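Long-range contact in alginate lyase, family PL7 (Zobellia galactanivorans, PDB 4BE3), which cleaves alginate from the end of the chain as an exolytic lyase, probably acting on poly(beta-D-mannuronate): residues A[65-76]-A[251-262]. Numbering follows the deposited sequence.
With SRT (S,R meso-tartaric acid), chain C.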
loop_
_atom_site.group_PDB
_atom_site.type_symbol
_atom_site.label_atom_id
_atom_site.label_comp_id
_atom_site.label_asym_id
_atom_site.label_seq_id
_atom_site.Cartn_x
_atom_site.Cartn_y
_atom_site.Cartn_z
ATOM N N ARG A 65 -7.961 -22.662 10.186
ATOM C CA ARG A 65 -8.549 -21.277 10.330
ATOM C C ARG A 65 -9.736 -21.161 9.348
ATOM O O ARG A 65 -9.753 -21.887 8.346
ATOM C CB ARG A 65 -7.479 -20.211 9.977
ATOM C CG ARG A 65 -7.135 -20.153 8.467
ATOM C CD ARG A 65 -5.879 -19.312 8.224
ATOM N NE ARG A 65 -4.668 -20.113 8.602
ATOM C CZ ARG A 65 -3.568 -19.550 9.051
ATOM N NH1 ARG A 65 -3.600 -18.225 9.409
ATOM N NH2 ARG A 65 -2.441 -20.242 9.189
ATOM N N THR A 66 -10.645 -20.244 9.655
ATOM C CA THR A 66 -11.532 -19.675 8.591
ATOM C C THR A 66 -11.204 -18.216 8.698
ATOM O O THR A 66 -11.572 -17.562 9.761
ATOM C CB THR A 66 -12.966 -19.927 8.939
ATOM O OG1 THR A 66 -13.203 -21.349 8.871
ATOM C CG2 THR A 66 -13.853 -19.213 7.878
ATOM N N GLU A 67 -10.412 -17.650 7.751
ATOM C CA GLU A 67 -9.838 -16.302 8.106
ATOM C C GLU A 67 -9.598 -15.576 6.741
ATOM O O GLU A 67 -9.079 -16.213 5.760
ATOM C CB GLU A 67 -8.448 -16.590 8.781
ATOM C CG GLU A 67 -7.839 -15.313 9.384
ATOM C CD GLU A 67 -6.483 -15.562 10.004
ATOM O OE1 GLU A 67 -5.655 -16.369 9.444
ATOM O OE2 GLU A 67 -6.231 -14.870 11.012
ATOM N N LEU A 68 -9.846 -14.294 6.793
ATOM C CA LEU A 68 -9.545 -13.422 5.574
ATOM C C LEU A 68 -8.087 -13.088 5.523
ATOM O O LEU A 68 -7.460 -12.897 6.618
ATOM C CB LEU A 68 -10.309 -12.147 5.799
ATOM C CG LEU A 68 -11.772 -12.275 6.010
ATOM C CD1 LEU A 68 -12.313 -10.810 6.085
ATOM C CD2 LEU A 68 -12.447 -12.943 4.768
ATOM N N GLY A 69 -7.497 -12.853 4.338
ATOM C CA GLY A 69 -6.146 -12.308 4.250
ATOM C C GLY A 69 -6.281 -11.102 3.299
ATOM O O GLY A 69 -6.988 -11.190 2.235
ATOM N N GLN A 70 -5.636 -10.036 3.693
ATOM C CA GLN A 70 -5.745 -8.804 2.844
ATOM C C GLN A 70 -4.929 -9.029 1.546
ATOM O O GLN A 70 -3.736 -9.433 1.551
ATOM C CB GLN A 70 -5.150 -7.638 3.667
ATOM C CG GLN A 70 -5.048 -6.352 2.886
ATOM C CD GLN A 70 -4.389 -5.305 3.770
ATOM O OE1 GLN A 70 -3.490 -5.663 4.624
ATOM N NE2 GLN A 70 -4.649 -3.994 3.519
ATOM N N LYS A 71 -5.555 -8.646 0.386
ATOM C CA LYS A 71 -4.867 -8.921 -0.917
ATOM C C LYS A 71 -3.707 -7.969 -1.169
ATOM O O LYS A 71 -2.681 -8.386 -1.702
ATOM C CB LYS A 71 -5.936 -8.654 -1.987
ATOM C CG LYS A 71 -6.970 -9.755 -2.042
ATOM C CD LYS A 71 -7.992 -9.406 -3.159
ATOM C CE LYS A 71 -9.007 -10.536 -3.198
ATOM N NZ LYS A 71 -10.041 -10.237 -4.285
ATOM N N LYS A 72 -3.869 -6.694 -0.808
ATOM C CA LYS A 72 -2.807 -5.715 -1.114
ATOM C C LYS A 72 -1.790 -5.641 0.035
ATOM O O LYS A 72 -2.210 -5.321 1.138
ATOM C CB LYS A 72 -3.462 -4.358 -1.263
ATOM C CG LYS A 72 -2.446 -3.347 -2.038
ATOM C CD LYS A 72 -3.233 -2.116 -2.496
ATOM C CE LYS A 72 -2.471 -1.302 -3.552
ATOM N NZ LYS A 72 -1.437 -0.680 -2.652
ATOM N N HIS A 73 -0.531 -5.939 -0.218
ATOM C CA HIS A 73 0.417 -6.086 0.869
ATOM C C HIS A 73 1.085 -4.743 1.127
ATOM O O HIS A 73 0.941 -3.799 0.272
ATOM C CB HIS A 73 1.396 -7.123 0.464
ATOM C CG HIS A 73 0.784 -8.463 0.237
ATOM N ND1 HIS A 73 1.492 -9.503 -0.341
ATOM C CD2 HIS A 73 -0.477 -8.943 0.482
ATOM C CE1 HIS A 73 0.703 -10.600 -0.407
ATOM N NE2 HIS A 73 -0.489 -10.276 0.124
ATOM N N TRP A 74 1.885 -4.597 2.173
ATOM C CA TRP A 74 2.513 -3.353 2.495
ATOM C C TRP A 74 3.669 -3.625 3.414
ATOM O O TRP A 74 3.754 -4.678 4.002
ATOM C CB TRP A 74 1.522 -2.350 3.132
ATOM C CG TRP A 74 0.620 -3.072 4.149
ATOM C CD1 TRP A 74 -0.546 -3.812 3.928
ATOM C CD2 TRP A 74 0.847 -3.084 5.585
ATOM N NE1 TRP A 74 -1.062 -4.250 5.158
ATOM C CE2 TRP A 74 -0.260 -3.842 6.173
ATOM C CE3 TRP A 74 1.820 -2.491 6.429
ATOM C CZ2 TRP A 74 -0.347 -4.111 7.523
ATOM C CZ3 TRP A 74 1.720 -2.760 7.832
ATOM C CH2 TRP A 74 0.623 -3.555 8.351
ATOM N N ILE A 75 4.654 -2.720 3.425
ATOM C CA ILE A 75 5.757 -2.790 4.398
ATOM C C ILE A 75 5.403 -1.831 5.534
ATOM O O ILE A 75 4.574 -0.914 5.453
ATOM C CB ILE A 75 7.115 -2.440 3.735
ATOM C CG1 ILE A 75 7.117 -0.956 3.152
ATOM C CG2 ILE A 75 7.414 -3.412 2.620
ATOM C CD1 ILE A 75 8.591 -0.564 2.748
ATOM N N PRO A 76 5.986 -2.097 6.744
ATOM C CA PRO A 76 5.584 -1.268 7.895
ATOM C C PRO A 76 5.800 0.207 7.666
ATOM O O PRO A 76 5.001 1.013 8.135
ATOM C CB PRO A 76 6.485 -1.799 9.046
ATOM C CG PRO A 76 6.568 -3.373 8.629
ATOM C CD PRO A 76 6.940 -3.205 7.092
ATOM N N GLY A 251 10.911 -3.000 6.067
ATOM C CA GLY A 251 11.002 -3.361 4.671
ATOM C C GLY A 251 10.466 -4.743 4.347
ATOM O O GLY A 251 10.567 -5.242 3.226
ATOM N N GLU A 252 9.916 -5.421 5.337
ATOM C CA GLU A 252 9.399 -6.791 5.094
ATOM C C GLU A 252 7.935 -6.726 4.708
ATOM O O GLU A 252 7.027 -6.166 5.472
ATOM C CB GLU A 252 9.576 -7.734 6.363
ATOM C CG GLU A 252 9.657 -9.166 5.800
ATOM C CD GLU A 252 10.155 -10.103 6.815
ATOM O OE1 GLU A 252 9.257 -10.548 7.656
ATOM O OE2 GLU A 252 11.385 -10.348 6.862
ATOM N N ILE A 253 7.598 -7.355 3.576
ATOM C CA ILE A 253 6.209 -7.196 3.104
ATOM C C ILE A 253 5.229 -7.985 3.979
ATOM O O ILE A 253 5.493 -9.126 4.329
ATOM C CB ILE A 253 6.078 -7.701 1.682
ATOM C CG1 ILE A 253 6.902 -6.664 0.739
ATOM C CG2 ILE A 253 4.636 -7.725 1.163
ATOM C CD1 ILE A 253 7.276 -7.288 -0.636
ATOM N N GLN A 254 4.120 -7.336 4.309
ATOM C CA GLN A 254 3.069 -8.006 5.151
ATOM C C GLN A 254 1.701 -7.597 4.854
ATOM O O GLN A 254 1.477 -6.822 3.875
ATOM C CB GLN A 254 3.277 -7.657 6.502
ATOM C CG GLN A 254 3.379 -6.283 6.812
ATOM C CD GLN A 254 4.484 -6.417 7.865
ATOM O OE1 GLN A 254 5.481 -7.367 7.842
ATOM N NE2 GLN A 254 4.234 -5.660 8.894
ATOM N N TYR A 255 0.725 -8.235 5.531
ATOM C CA TYR A 255 -0.627 -7.915 5.254
ATOM C C TYR A 255 -1.506 -8.266 6.443
ATOM O O TYR A 255 -1.053 -9.052 7.323
ATOM C CB TYR A 255 -1.155 -8.642 3.997
ATOM C CG TYR A 255 -0.986 -10.149 4.037
ATOM C CD1 TYR A 255 0.173 -10.730 3.533
ATOM C CD2 TYR A 255 -2.026 -10.999 4.517
ATOM C CE1 TYR A 255 0.305 -12.128 3.489
ATOM C CE2 TYR A 255 -1.894 -12.377 4.499
ATOM C CZ TYR A 255 -0.717 -12.937 4.002
ATOM O OH TYR A 255 -0.541 -14.299 3.962
ATOM N N PHE A 256 -2.663 -7.667 6.515
ATOM C CA PHE A 256 -3.580 -8.008 7.647
ATOM C C PHE A 256 -4.299 -9.262 7.429
ATOM O O PHE A 256 -4.549 -9.704 6.277
ATOM C CB PHE A 256 -4.676 -6.927 7.840
ATOM C CG PHE A 256 -4.119 -5.628 8.388
ATOM C CD1 PHE A 256 -3.590 -5.627 9.636
ATOM C CD2 PHE A 256 -4.153 -4.396 7.661
ATOM C CE1 PHE A 256 -3.111 -4.440 10.255
ATOM C CE2 PHE A 256 -3.758 -3.152 8.263
ATOM C CZ PHE A 256 -3.145 -3.197 9.553
ATOM N N LYS A 257 -4.725 -9.932 8.539
ATOM C CA LYS A 257 -5.673 -11.048 8.468
ATOM C C LYS A 257 -6.695 -10.903 9.590
ATOM O O LYS A 257 -6.410 -10.255 10.622
ATOM C CB LYS A 257 -4.927 -12.402 8.723
ATOM C CG LYS A 257 -3.754 -12.568 7.715
ATOM C CD LYS A 257 -3.270 -14.067 7.680
ATOM C CE LYS A 257 -4.371 -14.745 6.830
ATOM N NZ LYS A 257 -4.408 -16.225 6.962
ATOM N N LEU A 258 -7.852 -11.465 9.374
ATOM C CA LEU A 258 -8.964 -11.245 10.335
ATOM C C LEU A 258 -9.842 -12.436 10.192
ATOM O O LEU A 258 -10.207 -12.857 9.013
ATOM C CB LEU A 258 -9.709 -9.971 9.869
ATOM C CG LEU A 258 -10.957 -9.635 10.702
ATOM C CD1 LEU A 258 -11.116 -8.048 10.737
ATOM C CD2 LEU A 258 -12.259 -10.201 10.138
ATOM N N GLY A 259 -10.405 -12.936 11.339
ATOM C CA GLY A 259 -11.420 -14.009 11.273
ATOM C C GLY A 259 -11.256 -14.917 12.525
ATOM O O GLY A 259 -11.153 -14.354 13.647
ATOM N N ALA A 260 -11.265 -16.252 12.304
ATOM C CA ALA A 260 -11.092 -17.216 13.404
ATOM C C ALA A 260 -9.943 -18.147 13.046
ATOM O O ALA A 260 -10.125 -19.101 12.288
ATOM C CB ALA A 260 -12.384 -17.981 13.603
ATOM N N TYR A 261 -8.768 -17.900 13.637
ATOM C CA TYR A 261 -7.597 -18.760 13.365
ATOM C C TYR A 261 -7.484 -19.533 14.677
ATOM O O TYR A 261 -7.039 -18.967 15.714
ATOM C CB TYR A 261 -6.412 -17.793 13.170
ATOM C CG TYR A 261 -5.050 -18.487 13.009
ATOM C CD1 TYR A 261 -4.944 -19.842 12.634
ATOM C CD2 TYR A 261 -3.877 -17.690 13.179
ATOM C CE1 TYR A 261 -3.645 -20.385 12.403
ATOM C CE2 TYR A 261 -2.625 -18.251 12.958
ATOM C CZ TYR A 261 -2.534 -19.542 12.584
ATOM O OH TYR A 261 -1.259 -20.048 12.374
ATOM N N ASN A 262 -7.897 -20.765 14.629
ATOM C CA ASN A 262 -8.067 -21.598 15.884
ATOM C C ASN A 262 -6.721 -21.963 16.393
ATOM O O ASN A 262 -5.981 -22.552 15.649
ATOM C CB ASN A 262 -8.810 -22.828 15.507
ATOM C CG ASN A 262 -9.410 -23.529 16.761
ATOM O OD1 ASN A 262 -9.037 -23.151 17.885
ATOM N ND2 ASN A 262 -10.311 -24.448 16.552
HETATM O O1 SRT C . -0.086 -18.347 6.825
HETATM O O11 SRT C . -1.448 -16.564 7.354
HETATM C C1 SRT C . -0.982 -17.477 6.644
HETATM C C2 SRT C . -1.851 -17.459 5.434
HETATM O O2 SRT C . -2.084 -16.196 4.771
HETATM C C3 SRT C . -2.287 -18.785 4.867
HETATM O O3 SRT C . -3.344 -18.813 5.730
HETATM C C4 SRT C . -2.607 -18.884 3.443
HETATM O O4 SRT C . -3.765 -18.961 3.046
HETATM O O41 SRT C . -1.719 -18.736 2.606
HETATM O O HOH W 1 -6.240 -16.766 5.182
#
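Arg65 lays its guanidinium flat on the ring of Tyr261, with planes 18° apart and CZ 3.8 Å from the ring centroid, a stacked cation-pi pair. O3 of the bound tartrate sits over the opposite face. In the guanidinium plane, NH1 reaches Glu67 OE1 nearly along its C-O axis. Lys257 NZ meets the same OE1 at 2.8 Å from above the carboxylate plane. Two cations thus share one buried carboxylate oxygen in a salt-bridge network. A bend at chi3 (77°) carries Lys257 NZ to this point, where it also donates to O11 and O3 of the tartrate. Tyr255 OH lies 2.6 Å from tartrate O2, which approaches at the ring edge.

Strand 65-70 runs antiparallel to 254-258 and 260-262 in the concave sheet of the PL7 jelly roll, so these side chains line the ligand pocket. Leu68 and Leu258 lie side by side on the other face, and Leu68 and Ala260 pack on Phe49 of the second sheet. Gly259 marks the corner between the two short strands; a CB there would clash with Thr66 O. Past Gly69 the register shifts by two. The extended side chain of Gln70 spans this break: its OE1 accepts from Phe256 N at 2.9 Å (176°) and from Trp74 NE1, which holds it in the indole plane. Trp74 CZ2 rests 3.6 Å from Phe256 CZ, over the face of that ring. Were Trp74 an alanine, Gln70 OE1 would lose one of its two donors and a gap would probably open beside Phe256.

The loop end is more open to solvent. His73 stacks offset on Tyr255, centroids 4.6 Å apart, but stays partly exposed. Ile253, also partly exposed, touches His73 CB through CG2, and Gly251 is exposed. Ile75 packs here on Ile75 of the second subunit.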